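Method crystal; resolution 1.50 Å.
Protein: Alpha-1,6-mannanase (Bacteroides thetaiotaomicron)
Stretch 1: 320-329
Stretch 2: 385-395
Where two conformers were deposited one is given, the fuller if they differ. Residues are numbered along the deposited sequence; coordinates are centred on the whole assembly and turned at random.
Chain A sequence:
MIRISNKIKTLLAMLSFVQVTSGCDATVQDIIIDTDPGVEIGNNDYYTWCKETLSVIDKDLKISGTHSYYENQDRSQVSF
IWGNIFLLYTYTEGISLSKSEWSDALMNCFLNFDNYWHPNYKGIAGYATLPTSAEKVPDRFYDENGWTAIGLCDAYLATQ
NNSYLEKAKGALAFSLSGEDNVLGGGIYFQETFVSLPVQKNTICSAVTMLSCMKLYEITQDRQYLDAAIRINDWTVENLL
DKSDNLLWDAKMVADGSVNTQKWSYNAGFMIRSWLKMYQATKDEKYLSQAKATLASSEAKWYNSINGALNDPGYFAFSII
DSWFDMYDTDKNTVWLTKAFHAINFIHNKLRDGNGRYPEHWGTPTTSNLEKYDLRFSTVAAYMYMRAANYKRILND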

# COMPACT_ATOMS: atom_id res chain seq x y z
N ILE A 320 -8.08 5.92 2.46
CA ILE A 320 -9.23 5.04 2.70
C ILE A 320 -8.85 3.93 3.67
O ILE A 320 -9.62 3.65 4.62
CB ILE A 320 -9.78 4.47 1.38
CG1 ILE A 320 -10.16 5.60 0.41
CG2 ILE A 320 -10.98 3.57 1.67
CD1 ILE A 320 -10.74 5.13 -0.92
N ASP A 321 -7.66 3.34 3.52
CA ASP A 321 -7.24 2.32 4.49
C ASP A 321 -7.07 2.93 5.90
O ASP A 321 -7.32 2.23 6.89
CB ASP A 321 -5.91 1.65 4.06
CG ASP A 321 -6.12 0.39 3.25
OD1 ASP A 321 -7.26 -0.11 3.27
OD2 ASP A 321 -5.14 -0.09 2.63
N SER A 322 -6.66 4.21 5.98
CA SER A 322 -6.57 4.93 7.25
C SER A 322 -7.94 5.04 7.90
O SER A 322 -8.07 4.85 9.12
CB SER A 322 -5.90 6.32 7.07
OG SER A 322 -4.54 6.16 6.62
N TRP A 323 -8.95 5.39 7.11
CA TRP A 323 -10.32 5.41 7.61
C TRP A 323 -10.76 4.05 8.18
O TRP A 323 -11.37 3.99 9.25
CB TRP A 323 -11.30 5.92 6.57
CG TRP A 323 -11.16 7.30 6.23
CD1 TRP A 323 -10.75 8.33 7.05
CD2 TRP A 323 -11.47 7.88 4.97
NE1 TRP A 323 -10.80 9.52 6.36
CE2 TRP A 323 -11.26 9.28 5.08
CE3 TRP A 323 -11.95 7.36 3.77
CZ2 TRP A 323 -11.44 10.16 4.00
CZ3 TRP A 323 -12.16 8.24 2.69
CH2 TRP A 323 -11.90 9.62 2.81
N PHE A 324 -10.49 2.96 7.46
CA PHE A 324 -10.82 1.64 7.97
C PHE A 324 -10.09 1.37 9.29
O PHE A 324 -10.70 0.83 10.21
CB PHE A 324 -10.50 0.56 6.93
CG PHE A 324 -11.43 0.56 5.71
CD1 PHE A 324 -12.83 0.54 5.89
CD2 PHE A 324 -10.91 0.52 4.41
CE1 PHE A 324 -13.67 0.49 4.79
CE2 PHE A 324 -11.75 0.42 3.31
CZ PHE A 324 -13.14 0.43 3.50
N ASP A 325 -8.81 1.75 9.38
CA ASP A 325 -8.07 1.55 10.61
C ASP A 325 -8.66 2.37 11.74
O ASP A 325 -8.71 1.91 12.89
CB ASP A 325 -6.60 1.94 10.50
CG ASP A 325 -5.78 0.97 9.70
OD1 ASP A 325 -6.23 -0.15 9.31
OD2 ASP A 325 -4.63 1.36 9.41
N MET A 326 -9.12 3.59 11.44
CA MET A 326 -9.76 4.42 12.46
C MET A 326 -11.03 3.76 12.99
O MET A 326 -11.28 3.79 14.18
CB MET A 326 -10.07 5.83 11.94
CG MET A 326 -8.87 6.75 11.94
SD MET A 326 -8.17 7.00 13.60
CE MET A 326 -7.01 8.31 13.27
N TYR A 327 -11.80 3.14 12.10
CA TYR A 327 -13.02 2.46 12.52
C TYR A 327 -12.63 1.30 13.42
O TYR A 327 -13.24 1.10 14.46
CB TYR A 327 -13.87 1.97 11.33
CG TYR A 327 -15.00 1.10 11.78
CD1 TYR A 327 -16.15 1.65 12.31
CD2 TYR A 327 -14.86 -0.32 11.80
CE1 TYR A 327 -17.18 0.84 12.77
CE2 TYR A 327 -15.88 -1.14 12.27
CZ TYR A 327 -17.04 -0.54 12.76
OH TYR A 327 -18.07 -1.31 13.23
N ASP A 328 -11.60 0.53 13.03
CA ASP A 328 -11.09 -0.54 13.90
C ASP A 328 -10.68 -0.02 15.30
O ASP A 328 -10.81 -0.73 16.31
CB ASP A 328 -9.86 -1.22 13.27
CG ASP A 328 -10.16 -1.95 11.99
OD1 ASP A 328 -11.34 -2.23 11.71
OD2 ASP A 328 -9.17 -2.24 11.25
N THR A 329 -10.19 1.22 15.34
CA THR A 329 -9.70 1.84 16.56
C THR A 329 -10.82 2.34 17.49
O THR A 329 -10.78 2.06 18.68
CB THR A 329 -8.74 3.01 16.22
OG1 THR A 329 -7.64 2.49 15.46
CG2 THR A 329 -8.18 3.69 17.48
N MET A 385 -12.73 -4.89 -2.53
CA MET A 385 -12.70 -6.01 -1.64
C MET A 385 -12.72 -5.54 -0.17
O MET A 385 -13.36 -6.16 0.69
CB MET A 385 -11.49 -6.90 -1.91
CG MET A 385 -11.55 -8.24 -1.19
SD MET A 385 -12.82 -9.34 -1.74
CE MET A 385 -11.98 -10.19 -3.08
N ARG A 386 -11.98 -4.46 0.12
CA ARG A 386 -12.03 -3.87 1.45
C ARG A 386 -13.44 -3.45 1.86
O ARG A 386 -13.92 -3.75 2.97
CB ARG A 386 -11.09 -2.69 1.56
CG ARG A 386 -9.63 -3.06 1.44
CD ARG A 386 -9.12 -3.67 2.72
NE ARG A 386 -8.67 -2.65 3.64
CZ ARG A 386 -8.64 -2.73 4.96
NH1 ARG A 386 -9.10 -3.79 5.56
NH2 ARG A 386 -8.13 -1.73 5.66
N ALA A 387 -14.09 -2.76 0.96
CA ALA A 387 -15.47 -2.33 1.18
C ALA A 387 -16.40 -3.54 1.39
O ALA A 387 -17.25 -3.51 2.25
CB ALA A 387 -15.94 -1.49 0.00
N ALA A 388 -16.21 -4.60 0.61
CA ALA A 388 -17.00 -5.81 0.78
C ALA A 388 -16.83 -6.40 2.18
O ALA A 388 -17.79 -6.85 2.80
CB ALA A 388 -16.60 -6.83 -0.29
N ASN A 389 -15.60 -6.38 2.68
CA ASN A 389 -15.31 -6.92 4.00
C ASN A 389 -16.00 -6.09 5.08
O ASN A 389 -16.61 -6.63 5.98
CB ASN A 389 -13.80 -6.98 4.21
CG ASN A 389 -13.41 -7.75 5.44
OD1 ASN A 389 -14.11 -8.68 5.85
ND2 ASN A 389 -12.30 -7.37 6.05
N TYR A 390 -15.91 -4.76 4.99
CA TYR A 390 -16.54 -3.90 6.00
C TYR A 390 -18.07 -3.91 5.93
O TYR A 390 -18.73 -3.78 6.95
CB TYR A 390 -15.93 -2.50 6.01
CG TYR A 390 -14.64 -2.51 6.77
CD1 TYR A 390 -13.44 -2.83 6.14
CD2 TYR A 390 -14.63 -2.25 8.14
CE1 TYR A 390 -12.27 -2.89 6.84
CE2 TYR A 390 -13.47 -2.29 8.86
CZ TYR A 390 -12.29 -2.62 8.23
OH TYR A 390 -11.13 -2.65 8.96
N LYS A 391 -18.62 -4.10 4.73
CA LYS A 391 -20.07 -4.26 4.59
C LYS A 391 -20.50 -5.54 5.34
O LYS A 391 -21.49 -5.54 6.07
CB LYS A 391 -20.45 -4.33 3.11
CG LYS A 391 -21.94 -4.52 2.87
CD LYS A 391 -22.32 -4.53 1.38
CE LYS A 391 -23.82 -4.74 1.22
NZ LYS A 391 -24.25 -4.71 -0.21
N ARG A 392 -19.71 -6.61 5.18
CA ARG A 392 -19.96 -7.90 5.86
C ARG A 392 -19.87 -7.75 7.39
O ARG A 392 -20.73 -8.22 8.11
CB ARG A 392 -18.97 -8.97 5.33
CG ARG A 392 -18.81 -10.23 6.18
CD ARG A 392 -17.55 -11.02 5.81
NE ARG A 392 -16.29 -10.46 6.34
CZ ARG A 392 -15.90 -10.54 7.63
NH1 ARG A 392 -16.68 -11.12 8.55
NH2 ARG A 392 -14.73 -10.01 8.01
N ILE A 393 -18.80 -7.10 7.84
CA ILE A 393 -18.59 -6.78 9.25
C ILE A 393 -19.78 -6.00 9.84
O ILE A 393 -20.24 -6.30 10.95
CB ILE A 393 -17.27 -5.96 9.42
CG1 ILE A 393 -16.06 -6.88 9.18
CG2 ILE A 393 -17.20 -5.31 10.80
CD1 ILE A 393 -14.72 -6.17 9.08
N LEU A 394 -20.30 -5.03 9.10
CA LEU A 394 -21.47 -4.27 9.54
C LEU A 394 -22.76 -5.10 9.56
O LEU A 394 -23.54 -4.97 10.47
CB LEU A 394 -21.68 -3.04 8.65
CG LEU A 394 -20.74 -1.87 8.91
CD1 LEU A 394 -20.99 -0.79 7.86
CD2 LEU A 394 -20.92 -1.30 10.33
N ASN A 395 -22.97 -5.95 8.55
CA ASN A 395 -24.19 -6.76 8.44
C ASN A 395 -24.04 -8.18 9.00
O ASN A 395 -23.40 -8.40 10.03
CB ASN A 395 -24.63 -6.84 6.98
O HOH W 1 -8.17 -1.81 8.50

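When helices run side by side with their axes well separated, large side chains can bridge the space, and their rotamers help set which groups meet. Two helices of this Bacteroides thetaiotaomicron alpha-1,6-mannanase illustrate the point. Residues 320-329 and 385-394 run nearly parallel, their directions 19° apart and their axes no closer than 11.6 Å. Even where the chains draw together, the CA atoms of Phe-324 and Tyr-390 remain 8.2 Å apart, a gap filled by rings and a guanidinium group.

At the centre, Phe-324 and Tyr-390 point toward the opposing helix and both adopt m at chi1. These settings bring the rings face to face as an offset stack, with centroids 4.4 Å apart and planes inclined by only 13°; Phe-324 CD1 lies 3.4 Å from Tyr-390 CD1. The offset lets the faces meet without direct eclipse of one ring by the other. Tyr-327, one helical turn after Trp-323 and three residues beyond Phe-324, takes t at chi1 instead. The Tyr-327 ring approaches the edge of the Tyr-390 ring, with Tyr-327 CD2 3.8 Å from Tyr-390 CE2, so Tyr-390 is packed by apolar carbon at its rim as well as over a face.

The stack leaves the phenolic oxygen of Tyr-390 free to reach the polar margin. Tyr-390 OH donates a hydrogen bond to Asp-328 OD1 at 2.8 Å; the CA-to-CB bond of Asp-328 points sideways, but its m rotamer carries the carboxylate nearer the partner helix.

Arg-386 shows how a long chain can fold to serve several neighbours. Its first three chi angles are all m, curling the chain so that the guanidinium lies with one face over Phe-324, near CD2, while its edge remains available to acceptors. There Asp-321 OD1 receives two hydrogen bonds, from Arg-386 NE at 2.9 Å and from Arg-386 NH2 at 3.0 Å, within a salt bridge. Asp-321 has an off-well chi1 of -93°, and its carboxylate comes nearer the other helix although its CA-to-CB bond points sideways.

Asp-325 OD1 is 4.4 Å from Arg-386 NH2, too distant for a salt bridge, and a water spans the gap. Water 1 accepts from Arg-386 NH2 at 2.8 Å and donates to Asp-325 OD1 at 2.7 Å and to Asp-328 OD2 at 3.0 Å. Stacked rings thus form the middle of the contact, while charge and water complete its polar side.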